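Local coordinates for protein similarities with probable monooxygenase (Photorhabdus luminescens, PDB 4HB9) that binds flavin-adenine dinucleotide and is probably a flavin-dependent monooxygenase of the aromatic ring hydroxylase type, at residues I45-F50 with L107-T112; R189-P194 with D241-W246. All coordinates share one frame; numbering follows the deposited sequence.

Interaction 1 of 2, residues I45-F50 with L107-T112; sequences IHINSF and LSISRT. With FAD (flavin-adenine dinucleotide), chain B; EDO (1,2-ethanediol), chain D.
Arg111 leaves its backbone with CG anti to N (chi1 -180°) and runs extended as far as NE, so its guanidinium reaches the middle of the FAD chain. There NH1 donates to the ribityl oxygen O4' of FAD at 2.8 Å, almost straight at 173°, and NH2 donates to the phosphate oxygen O1A of FAD at 2.9 Å, with O1A in the guanidinium plane. Ile45 sets CG1 anti to its carbonyl carbon (chi1 -75°), which sends CD1 obliquely across the start of the arginine, 3.8 Å from Arg111 CB, while Ile45 CG2 rests against N3 and C4 of the flavin.

Behind these groups strands 45-47 and 107-110 pair antiparallel. Ile45 with Ile109 and Ile47 with Leu107 are hydrogen-bonded pairs; the shortest bond runs from Ile47 N to Leu107 O, 2.6 Å. Phe67 of helix 61-70 covers Ile47, Leu107 and Ile109 on their shared face, and helix 330-349 lies against Ile45 and Ile47. His46 and Ser108 lie on the other, where His46 NE2 bonds to Met224 O.

Away from Ser108, His46 N donates to flavin O4 at 2.8 Å, and flavin N3 returns a weak bond to His46 O. The edge strand thus reads the pyrimidine edge of the flavin through its backbone, whereas Arg111, with one bond to the ribityl chain and one to a phosphate oxygen, probably offsets part of the phosphate charge.

Interaction 2 of 2, residues R189-P194 with D241-W246; sequences RARLTP and DNFIVW
Main-chain pairing sets the frame, joining strands 179-191 and 240-251, neighbours within the large mixed sheet. Ala190 and Ile244 form an antiparallel hydrogen-bonded pair, Ala190 N donating to Ile244 O at 2.8 Å and Ile244 N donating back to Ala190 O. Beyond the end of strand 189-191, Leu192 N still bonds to Asn242 O, although Leu192 is already the centre of an inverse gamma turn that leads toward helix 194-199.

Aromatic and cationic contacts occupy the face that carries Arg189, Arg191 and Phe243. The guanidinium of Arg189 lies flat on the Phe243 ring, planes 17° apart and centres 3.9 Å apart. The cation-pi contact is off-centre, CZ of Arg189 sitting closest to the CE1 and CZ rim of Phe243. Over the opposite ring face lies Arg191 CG, while Arg191 CB comes within 3.5 Å of Phe243 CE1, so the ring is held between two arginines.

The ionic contact is made by Arg191 and Asp241. Arg191, with CG anti to N (chi1 -174°) and an extended chain, brings NE to 2.8 Å from Asp241 OD2. This salt bridge uses the anti lone pair of OD2 and lies in the guanidinium plane, while the carboxylate is turned 79° to it; NH2 adds a weak bond. One water donates to both Leu192 O and Asp241 OD2.

Apolar contact involves the face of Ala190 and Ile244, which Leu285 of helix 280-287 covers. Leu192, beyond the strand end, brings CD2 to 3.6 Å from Ile244 CD1, the two side chains crossing at about a right angle.

The buried Arg189 is well satisfied: Asp290 pairs with NE, and the carbonyls of Gly42 and Pro228 accept from NH1. Its charge is thus probably balanced mainly by Asp290, with the Phe243 pi face as a secondary partner, while Asp241 offsets the more exposed Arg191.

In the fold
Both interactions are antiparallel strand pairs whose short segments meet at the same angle, 148°, yet they belong to different sheets. Interaction 1 joins an edge strand to the middle strand of a three-stranded sheet, its centre about 10 Å from that of the chain, and is partly buried against the cofactor. Interaction 2 joins two inner strands of the large mixed sheet, about 20 Å out; though farther from the middle, it is the more buried and covers more surface, 600 against 366 Å². In 45-50/107-112 polar groups serve FAD; in 189-194/241-246 a salt bridge and a guanidinium-ring stack join the strands, with Asp290 from outside pairing with Arg189. The two do not touch, their nearest atoms being about 6 Å apart.

Interaction 1 of 2, residues I45-F50 with L107-T112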
ATOM      1  N   ILE A  45       4.137   7.048   1.641  1.00 18.95           N
ATOM      2  CA  ILE A  45       3.867   5.872   2.463  1.00 18.21           C
ATOM      3  C   ILE A  45       4.432   6.160   3.849  1.00 19.30           C
ATOM      4  O   ILE A  45       5.513   6.713   3.979  1.00 19.88           O
ATOM      5  CB  ILE A  45       4.495   4.636   1.817  1.00 20.25           C
ATOM      6  CG1 ILE A  45       3.627   4.230   0.626  1.00 22.39           C
ATOM      7  CG2 ILE A  45       4.584   3.440   2.796  1.00 21.05           C
ATOM      8  CD1 ILE A  45       4.372   3.440  -0.381  1.00 26.93           C
ATOM      9  N   HIS A  46       3.673   5.821   4.879  1.00 18.15           N
ATOM     10  CA  HIS A  46       4.135   5.918   6.248  1.00 19.34           C
ATOM     11  C   HIS A  46       4.531   4.537   6.705  1.00 19.12           C
ATOM     12  O   HIS A  46       3.720   3.636   6.658  1.00 19.36           O
ATOM     13  CB  HIS A  46       3.022   6.447   7.126  1.00 21.18           C
ATOM     14  CG  HIS A  46       2.653   7.856   6.811  1.00 23.60           C
ATOM     15  ND1 HIS A  46       1.600   8.505   7.413  1.00 25.60           N
ATOM     16  CD2 HIS A  46       3.222   8.751   5.969  1.00 23.83           C
ATOM     17  CE1 HIS A  46       1.527   9.741   6.943  1.00 27.97           C
ATOM     18  NE2 HIS A  46       2.501   9.916   6.066  1.00 25.26           N
ATOM     19  N   ILE A  47       5.781   4.389   7.109  1.00 18.95           N
ATOM     20  CA  ILE A  47       6.318   3.114   7.547  1.00 20.01           C
ATOM     21  C   ILE A  47       6.225   2.982   9.070  1.00 20.02           C
ATOM     22  O   ILE A  47       6.648   3.876   9.831  1.00 21.57           O
ATOM     23  CB  ILE A  47       7.766   2.951   7.041  1.00 19.99           C
ATOM     24  CG1 ILE A  47       7.793   2.926   5.508  1.00 20.65           C
ATOM     25  CG2 ILE A  47       8.445   1.725   7.655  1.00 19.84           C
ATOM     26  CD1 ILE A  47       7.087   1.757   4.858  1.00 20.99           C
ATOM     27  N   ASN A  48       5.629   1.884   9.528  1.00 20.69           N
ATOM     28  CA  ASN A  48       5.508   1.657  10.962  1.00 21.04           C
ATOM     29  C   ASN A  48       6.557   0.657  11.438  1.00 21.32           C
ATOM     30  O   ASN A  48       7.466   0.319  10.684  1.00 19.83           O
ATOM     31  CB  ASN A  48       4.083   1.237  11.304  1.00 22.64           C
ATOM     32  CG  ASN A  48       3.733  -0.150  10.784  1.00 23.59           C
ATOM     33  OD1 ASN A  48       4.583  -0.956  10.454  1.00 23.33           O
ATOM     34  ND2 ASN A  48       2.466  -0.411  10.695  1.00 25.62           N
ATOM     35  N   SER A  49       6.459   0.193  12.685  1.00 22.20           N
ATOM     36  CA  SER A  49       7.511  -0.641  13.247  1.00 22.73           C
ATOM     37  C   SER A  49       7.680  -1.977  12.521  1.00 22.98           C
ATOM     38  O   SER A  49       8.801  -2.493  12.422  1.00 23.03           O
ATOM     39  CB  SER A  49       7.310  -0.856  14.751  1.00 26.33           C
ATOM     40  OG  SER A  49       6.183  -1.662  14.986  1.00 27.77           O
ATOM     41  N   PHE A  50       6.600  -2.505  11.960  1.00 22.85           N
ATOM     42  CA  PHE A  50       6.660  -3.767  11.229  1.00 23.98           C
ATOM     43  C   PHE A  50       7.363  -3.588   9.896  1.00 21.79           C
ATOM     44  O   PHE A  50       8.247  -4.365   9.554  1.00 20.98           O
ATOM     45  CB  PHE A  50       5.259  -4.373  11.025  1.00 25.92           C
ATOM     46  CG  PHE A  50       4.558  -4.734  12.307  1.00 27.90           C
ATOM     47  CD1 PHE A  50       4.885  -5.900  12.993  1.00 30.89           C
ATOM     48  CD2 PHE A  50       3.555  -3.917  12.822  1.00 30.88           C
ATOM     49  CE1 PHE A  50       4.241  -6.239  14.178  1.00 31.11           C
ATOM     50  CE2 PHE A  50       2.908  -4.250  14.013  1.00 33.39           C
ATOM     51  CZ  PHE A  50       3.252  -5.412  14.684  1.00 34.27           C
ATOM     52  N   LEU A 107       7.831   6.605   9.991  1.00 24.55           N
ATOM     53  CA  LEU A 107       8.730   7.116   8.980  1.00 23.65           C
ATOM     54  C   LEU A 107       7.957   7.408   7.705  1.00 23.10           C
ATOM     55  O   LEU A 107       7.220   6.563   7.206  1.00 25.88           O
ATOM     56  CB  LEU A 107       9.839   6.109   8.723  1.00 24.37           C
ATOM     57  CG  LEU A 107      10.754   5.939   9.938  1.00 26.75           C
ATOM     58  CD1 LEU A 107      11.595   4.679   9.814  1.00 28.97           C
ATOM     59  CD2 LEU A 107      11.638   7.157  10.077  1.00 28.72           C
ATOM     60  N   SER A 108       8.160   8.592   7.170  1.00 18.93           N
ATOM     61  CA  SER A 108       7.422   9.064   6.025  1.00 18.26           C
ATOM     62  C   SER A 108       8.365   9.134   4.834  1.00 17.73           C
ATOM     63  O   SER A 108       9.456   9.662   4.939  1.00 18.18           O
ATOM     64  CB  SER A 108       6.793  10.427   6.349  1.00 18.51           C
ATOM     65  OG  SER A 108       6.164  10.975   5.211  1.00 19.87           O
ATOM     66  N   ILE A 109       7.966   8.529   3.721  1.00 16.74           N
ATOM     67  CA  ILE A 109       8.771   8.529   2.502  1.00 16.33           C
ATOM     68  C   ILE A 109       7.837   8.568   1.287  1.00 15.95           C
ATOM     69  O   ILE A 109       6.668   8.194   1.389  1.00 15.88           O
ATOM     70  CB  ILE A 109       9.713   7.302   2.484  1.00 16.41           C
ATOM     71  CG1 ILE A 109      10.743   7.401   1.342  1.00 16.57           C
ATOM     72  CG2 ILE A 109       8.884   6.023   2.506  1.00 17.26           C
ATOM     73  CD1 ILE A 109      11.876   6.381   1.405  1.00 16.93           C
ATOM     74  N   SER A 110       8.317   9.049   0.139  1.00 15.26           N
ATOM     75  CA  SER A 110       7.487   8.999  -1.049  1.00 15.70           C
ATOM     76  C   SER A 110       7.474   7.562  -1.543  1.00 16.65           C
ATOM     77  O   SER A 110       8.438   6.824  -1.344  1.00 16.32           O
ATOM     78  CB  SER A 110       7.996   9.928  -2.160  1.00 16.41           C
ATOM     79  OG  SER A 110       9.269   9.518  -2.616  1.00 16.46           O
ATOM     80  N   ARG A 111       6.378   7.167  -2.175  1.00 17.09           N
ATOM     81  CA  ARG A 111       6.352   5.864  -2.847  1.00 17.73           C
ATOM     82  C   ARG A 111       7.449   5.760  -3.892  1.00 16.87           C
ATOM     83  O   ARG A 111       8.128   4.722  -3.984  1.00 16.78           O
ATOM     84  CB  ARG A 111       5.002   5.554  -3.468  1.00 18.99           C
ATOM     85  CG  ARG A 111       5.043   4.185  -4.139  1.00 20.77           C
ATOM     86  CD  ARG A 111       3.705   3.652  -4.585  1.00 23.03           C
ATOM     87  NE  ARG A 111       3.874   2.314  -5.162  1.00 23.61           N
ATOM     88  CZ  ARG A 111       3.464   1.168  -4.602  1.00 23.33           C
ATOM     89  NH1 ARG A 111       2.829   1.164  -3.448  1.00 23.10           N
ATOM     90  NH2 ARG A 111       3.715   0.014  -5.211  1.00 22.56           N
ATOM     91  N   THR A 112       7.675   6.826  -4.655  1.00 18.08           N
ATOM     92  CA  THR A 112       8.709   6.773  -5.707  1.00 18.88           C
ATOM     93  C   THR A 112      10.114   6.517  -5.123  1.00 18.16           C
ATOM     94  O   THR A 112      10.826   5.648  -5.604  1.00 17.26           O
ATOM     95  CB  THR A 112       8.703   7.983  -6.662  1.00 20.51           C
ATOM     96  OG1 THR A 112       9.748   7.822  -7.637  1.00 22.08           O
ATOM     97  CG2 THR A 112       8.936   9.291  -5.924  1.00 21.65           C
TER
HETATM   98  PA  FAD B 501       2.100  -3.488  -5.128  1.00 18.99           P
HETATM   99  O1A FAD B 501       3.121  -2.670  -4.382  1.00 17.00           O
HETATM  100  O2A FAD B 501       0.861  -2.951  -5.759  1.00 17.34           O
HETATM  101  O5B FAD B 501       2.878  -4.362  -6.220  1.00 19.33           O
HETATM  102  C5B FAD B 501       2.207  -5.233  -7.111  1.00 19.32           C
HETATM  103  C4B FAD B 501       3.153  -5.403  -8.283  1.00 19.66           C
HETATM  104  O4B FAD B 501       2.690  -6.497  -9.094  1.00 18.75           O
HETATM  105  C3B FAD B 501       3.245  -4.156  -9.185  1.00 19.66           C
HETATM  106  O3B FAD B 501       4.600  -3.844  -9.514  1.00 18.16           O
HETATM  107  C2B FAD B 501       2.448  -4.583 -10.401  1.00 19.94           C
HETATM  108  O2B FAD B 501       2.817  -3.960 -11.618  1.00 19.53           O
HETATM  109  C1B FAD B 501       2.752  -6.087 -10.442  1.00 18.90           C
HETATM  110  N9A FAD B 501       1.796  -6.916 -11.178  1.00 19.36           N
HETATM  111  C8A FAD B 501       0.439  -6.889 -11.099  1.00 21.62           C
HETATM  112  N7A FAD B 501      -0.116  -7.861 -11.879  1.00 22.13           N
HETATM  113  C5A FAD B 501       0.916  -8.505 -12.465  1.00 21.17           C
HETATM  114  C6A FAD B 501       1.016  -9.626 -13.421  1.00 21.46           C
HETATM  115  N6A FAD B 501      -0.140 -10.170 -13.864  1.00 21.83           N
HETATM  116  N1A FAD B 501       2.243 -10.018 -13.823  1.00 21.02           N
HETATM  117  C2A FAD B 501       3.364  -9.440 -13.333  1.00 22.38           C
HETATM  118  N3A FAD B 501       3.356  -8.416 -12.458  1.00 20.84           N
HETATM  119  C4A FAD B 501       2.164  -7.914 -11.994  1.00 21.16           C
HETATM  120  N1  FAD B 501       0.500   1.564   2.905  1.00 22.50           N
HETATM  121  C2  FAD B 501       1.074   1.802   4.106  1.00 23.92           C
HETATM  122  O2  FAD B 501       1.491   0.843   4.844  1.00 22.71           O
HETATM  123  N3  FAD B 501       1.225   3.066   4.544  1.00 21.82           N
HETATM  124  C4  FAD B 501       0.794   4.152   3.895  1.00 22.73           C
HETATM  125  O4  FAD B 501       0.970   5.300   4.385  1.00 20.78           O
HETATM  126  C4X FAD B 501       0.122   3.973   2.605  1.00 22.52           C
HETATM  127  N5  FAD B 501      -0.336   5.024   1.867  1.00 24.69           N
HETATM  128  C5X FAD B 501      -0.956   4.796   0.687  1.00 24.66           C
HETATM  129  C6  FAD B 501      -1.451   5.854  -0.066  1.00 24.35           C
HETATM  130  C7  FAD B 501      -2.087   5.643  -1.292  1.00 24.60           C
HETATM  131  C7M FAD B 501      -2.626   6.799  -2.113  1.00 26.16           C
HETATM  132  C8  FAD B 501      -2.251   4.270  -1.798  1.00 25.33           C
HETATM  133  C8M FAD B 501      -2.924   4.009  -3.127  1.00 26.77           C
HETATM  134  C9  FAD B 501      -1.757   3.206  -1.049  1.00 25.32           C
HETATM  135  C9A FAD B 501      -1.114   3.401   0.173  1.00 23.98           C
HETATM  136  N10 FAD B 501      -0.619   2.315   0.929  1.00 23.38           N
HETATM  137  C10 FAD B 501      -0.004   2.566   2.151  1.00 22.79           C
HETATM  138  C1' FAD B 501      -0.787   0.911   0.502  1.00 22.72           C
HETATM  139  C2' FAD B 501       0.428   0.359  -0.241  1.00 21.11           C
HETATM  140  O2' FAD B 501       0.834   1.236  -1.278  1.00 20.88           O
HETATM  141  C3' FAD B 501       0.067  -0.999  -0.838  1.00 19.79           C
HETATM  142  O3' FAD B 501      -0.664  -1.745   0.134  1.00 21.26           O
HETATM  143  C4' FAD B 501       1.325  -1.771  -1.211  1.00 19.01           C
HETATM  144  O4' FAD B 501       1.794  -1.260  -2.445  1.00 18.96           O
HETATM  145  C5' FAD B 501       1.070  -3.255  -1.363  1.00 18.62           C
HETATM  146  O5' FAD B 501       2.302  -3.855  -1.709  1.00 18.00           O
HETATM  147  P   FAD B 501       2.265  -5.096  -2.733  1.00 18.21           P
HETATM  148  O1P FAD B 501       3.720  -5.427  -2.964  1.00 17.60           O
HETATM  149  O2P FAD B 501       1.314  -6.136  -2.202  1.00 16.96           O
HETATM  150  O3P FAD B 501       1.581  -4.606  -4.100  1.00 16.51           O
HETATM  151  C1  EDO D 503       4.406   1.281  15.716  1.00 59.93           C
HETATM  152  O1  EDO D 503       4.788   2.001  14.533  1.00 53.07           O
HETATM  153  C2  EDO D 503       3.138   0.453  15.499  1.00 60.00           C
HETATM  154  O2  EDO D 503       3.297  -0.478  14.417  1.00 59.34           O

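Interaction 2 of 2, residues R189-P194 with D241-W246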
ATOM      1  N   ARG A 189      -4.141  16.001  -2.462  1.00 16.75           N
ATOM      2  CA  ARG A 189      -2.916  16.492  -1.873  1.00 17.43           C
ATOM      3  C   ARG A 189      -2.736  17.941  -2.235  1.00 18.16           C
ATOM      4  O   ARG A 189      -3.135  18.377  -3.315  1.00 18.54           O
ATOM      5  CB  ARG A 189      -1.708  15.680  -2.362  1.00 18.73           C
ATOM      6  CG  ARG A 189      -1.415  15.822  -3.856  1.00 18.52           C
ATOM      7  CD  ARG A 189      -0.225  15.000  -4.331  1.00 18.60           C
ATOM      8  NE  ARG A 189       0.367  15.642  -5.524  1.00 18.67           N
ATOM      9  CZ  ARG A 189       1.611  15.459  -5.973  1.00 19.16           C
ATOM     10  NH1 ARG A 189       2.424  14.580  -5.412  1.00 18.84           N
ATOM     11  NH2 ARG A 189       2.062  16.166  -7.022  1.00 17.89           N
ATOM     12  N   ALA A 190      -2.085  18.673  -1.345  1.00 18.11           N
ATOM     13  CA  ALA A 190      -1.744  20.061  -1.608  1.00 18.33           C
ATOM     14  C   ALA A 190      -0.305  20.321  -1.222  1.00 18.10           C
ATOM     15  O   ALA A 190       0.080  20.067  -0.089  1.00 17.58           O
ATOM     16  CB  ALA A 190      -2.669  20.965  -0.825  1.00 18.73           C
ATOM     17  N   ARG A 191       0.477  20.852  -2.155  1.00 18.84           N
ATOM     18  CA  ARG A 191       1.886  21.150  -1.889  1.00 19.73           C
ATOM     19  C   ARG A 191       2.048  22.221  -0.807  1.00 19.42           C
ATOM     20  O   ARG A 191       1.397  23.284  -0.854  1.00 19.08           O
ATOM     21  CB  ARG A 191       2.558  21.592  -3.162  1.00 20.95           C
ATOM     22  CG  ARG A 191       4.045  21.780  -3.008  1.00 20.96           C
ATOM     23  CD  ARG A 191       4.699  22.029  -4.346  1.00 20.27           C
ATOM     24  NE  ARG A 191       6.117  22.256  -4.153  1.00 21.00           N
ATOM     25  CZ  ARG A 191       6.921  22.779  -5.072  1.00 23.58           C
ATOM     26  NH1 ARG A 191       6.454  23.135  -6.259  1.00 23.15           N
ATOM     27  NH2 ARG A 191       8.202  22.951  -4.800  1.00 23.73           N
ATOM     28  N   LEU A 192       2.894  21.953   0.177  1.00 19.15           N
ATOM     29  CA  LEU A 192       3.145  22.916   1.249  1.00 21.55           C
ATOM     30  C   LEU A 192       4.184  23.917   0.804  1.00 22.50           C
ATOM     31  O   LEU A 192       5.357  23.839   1.187  1.00 22.60           O
ATOM     32  CB  LEU A 192       3.609  22.254   2.536  1.00 22.02           C
ATOM     33  CG  LEU A 192       2.456  21.798   3.407  1.00 27.01           C
ATOM     34  CD1 LEU A 192       2.942  20.950   4.576  1.00 27.36           C
ATOM     35  CD2 LEU A 192       1.669  23.006   3.920  1.00 29.52           C
ATOM     36  N   THR A 193       3.727  24.847  -0.024  1.00 21.92           N
ATOM     37  CA  THR A 193       4.571  25.878  -0.579  1.00 21.99           C
ATOM     38  C   THR A 193       4.745  26.946   0.506  1.00 21.79           C
ATOM     39  O   THR A 193       4.022  26.956   1.520  1.00 20.09           O
ATOM     40  CB  THR A 193       3.882  26.549  -1.775  1.00 22.52           C
ATOM     41  OG1 THR A 193       2.633  27.062  -1.327  1.00 19.73           O
ATOM     42  CG2 THR A 193       3.636  25.587  -2.912  1.00 24.22           C
ATOM     43  N   PRO A 194       5.684  27.882   0.290  1.00 24.24           N
ATOM     44  CA  PRO A 194       5.788  29.037   1.186  1.00 24.77           C
ATOM     45  C   PRO A 194       4.448  29.763   1.374  1.00 22.64           C
ATOM     46  O   PRO A 194       4.059  30.069   2.495  1.00 23.03           O
ATOM     47  CB  PRO A 194       6.826  29.926   0.479  1.00 25.36           C
ATOM     48  CG  PRO A 194       7.677  28.967  -0.254  1.00 26.80           C
ATOM     49  CD  PRO A 194       6.757  27.863  -0.715  1.00 24.72           C
ATOM     50  N   ASP A 241       8.749  16.974  -2.149  1.00 19.55           N
ATOM     51  CA  ASP A 241       8.342  18.029  -1.219  1.00 20.21           C
ATOM     52  C   ASP A 241       7.281  17.484  -0.275  1.00 19.29           C
ATOM     53  O   ASP A 241       6.790  16.345  -0.445  1.00 19.56           O
ATOM     54  CB  ASP A 241       7.819  19.237  -1.997  1.00 21.32           C
ATOM     55  CG  ASP A 241       7.943  20.577  -1.227  1.00 23.10           C
ATOM     56  OD1 ASP A 241       8.377  20.624  -0.049  1.00 22.31           O
ATOM     57  OD2 ASP A 241       7.539  21.592  -1.825  1.00 22.18           O
ATOM     58  N   ASN A 242       6.963  18.296   0.722  1.00 18.57           N
ATOM     59  CA  ASN A 242       5.896  18.037   1.664  1.00 18.76           C
ATOM     60  C   ASN A 242       4.545  18.420   1.073  1.00 18.04           C
ATOM     61  O   ASN A 242       4.393  19.504   0.470  1.00 18.56           O
ATOM     62  CB  ASN A 242       6.124  18.836   2.963  1.00 20.12           C
ATOM     63  CG  ASN A 242       7.475  18.563   3.598  1.00 21.68           C
ATOM     64  OD1 ASN A 242       8.318  19.460   3.714  1.00 24.20           O
ATOM     65  ND2 ASN A 242       7.688  17.342   4.018  1.00 19.61           N
ATOM     66  N   PHE A 243       3.577  17.516   1.241  1.00 17.24           N
ATOM     67  CA  PHE A 243       2.215  17.731   0.813  1.00 17.69           C
ATOM     68  C   PHE A 243       1.304  17.484   1.998  1.00 18.63           C
ATOM     69  O   PHE A 243       1.511  16.508   2.743  1.00 18.85           O
ATOM     70  CB  PHE A 243       1.834  16.752  -0.310  1.00 17.75           C
ATOM     71  CG  PHE A 243       2.380  17.138  -1.650  1.00 18.31           C
ATOM     72  CD1 PHE A 243       1.585  17.784  -2.582  1.00 18.47           C
ATOM     73  CD2 PHE A 243       3.698  16.856  -1.978  1.00 18.88           C
ATOM     74  CE1 PHE A 243       2.086  18.165  -3.810  1.00 18.87           C
ATOM     75  CE2 PHE A 243       4.220  17.273  -3.197  1.00 19.23           C
ATOM     76  CZ  PHE A 243       3.398  17.899  -4.122  1.00 20.50           C
ATOM     77  N   ILE A 244       0.285  18.333   2.154  1.00 18.31           N
ATOM     78  CA  ILE A 244      -0.828  17.981   3.024  1.00 19.81           C
ATOM     79  C   ILE A 244      -1.693  17.009   2.231  1.00 20.54           C
ATOM     80  O   ILE A 244      -1.957  17.212   1.039  1.00 22.19           O
ATOM     81  CB  ILE A 244      -1.637  19.212   3.498  1.00 22.73           C
ATOM     82  CG1 ILE A 244      -0.729  20.120   4.313  1.00 24.95           C
ATOM     83  CG2 ILE A 244      -2.851  18.780   4.315  1.00 22.07           C
ATOM     84  CD1 ILE A 244      -1.400  21.343   4.908  1.00 27.21           C
ATOM     85  N   VAL A 245      -2.088  15.930   2.874  1.00 19.24           N
ATOM     86  CA  VAL A 245      -3.008  15.012   2.268  1.00 18.64           C
ATOM     87  C   VAL A 245      -4.302  15.124   3.030  1.00 18.03           C
ATOM     88  O   VAL A 245      -4.303  15.152   4.264  1.00 19.05           O
ATOM     89  CB  VAL A 245      -2.481  13.549   2.193  1.00 19.66           C
ATOM     90  CG1 VAL A 245      -1.875  13.041   3.495  1.00 21.36           C
ATOM     91  CG2 VAL A 245      -3.593  12.605   1.731  1.00 20.04           C
ATOM     92  N   TRP A 246      -5.403  15.189   2.299  1.00 17.51           N
ATOM     93  CA  TRP A 246      -6.740  15.119   2.920  1.00 16.77           C
ATOM     94  C   TRP A 246      -7.543  13.961   2.351  1.00 16.76           C
ATOM     95  O   TRP A 246      -7.411  13.591   1.164  1.00 16.22           O
ATOM     96  CB  TRP A 246      -7.494  16.433   2.788  1.00 16.33           C
ATOM     97  CG  TRP A 246      -7.655  16.949   1.395  1.00 16.13           C
ATOM     98  CD1 TRP A 246      -6.832  17.829   0.754  1.00 16.58           C
ATOM     99  CD2 TRP A 246      -8.672  16.596   0.447  1.00 16.95           C
ATOM    100  NE1 TRP A 246      -7.275  18.059  -0.514  1.00 16.95           N
ATOM    101  CE2 TRP A 246      -8.403  17.321  -0.741  1.00 17.17           C
ATOM    102  CE3 TRP A 246      -9.779  15.753   0.483  1.00 16.83           C
ATOM    103  CZ2 TRP A 246      -9.205  17.240  -1.857  1.00 18.07           C
ATOM    104  CZ3 TRP A 246     -10.565  15.651  -0.640  1.00 18.18           C
ATOM    105  CH2 TRP A 246     -10.276  16.386  -1.801  1.00 18.47           C
TER
HETATM  106  O   HOH W   1       7.680  23.918  -0.725  1.00 26.22           O
HETATM  107  O   HOH W   2       7.283  22.110   2.450  1.00 32.33           O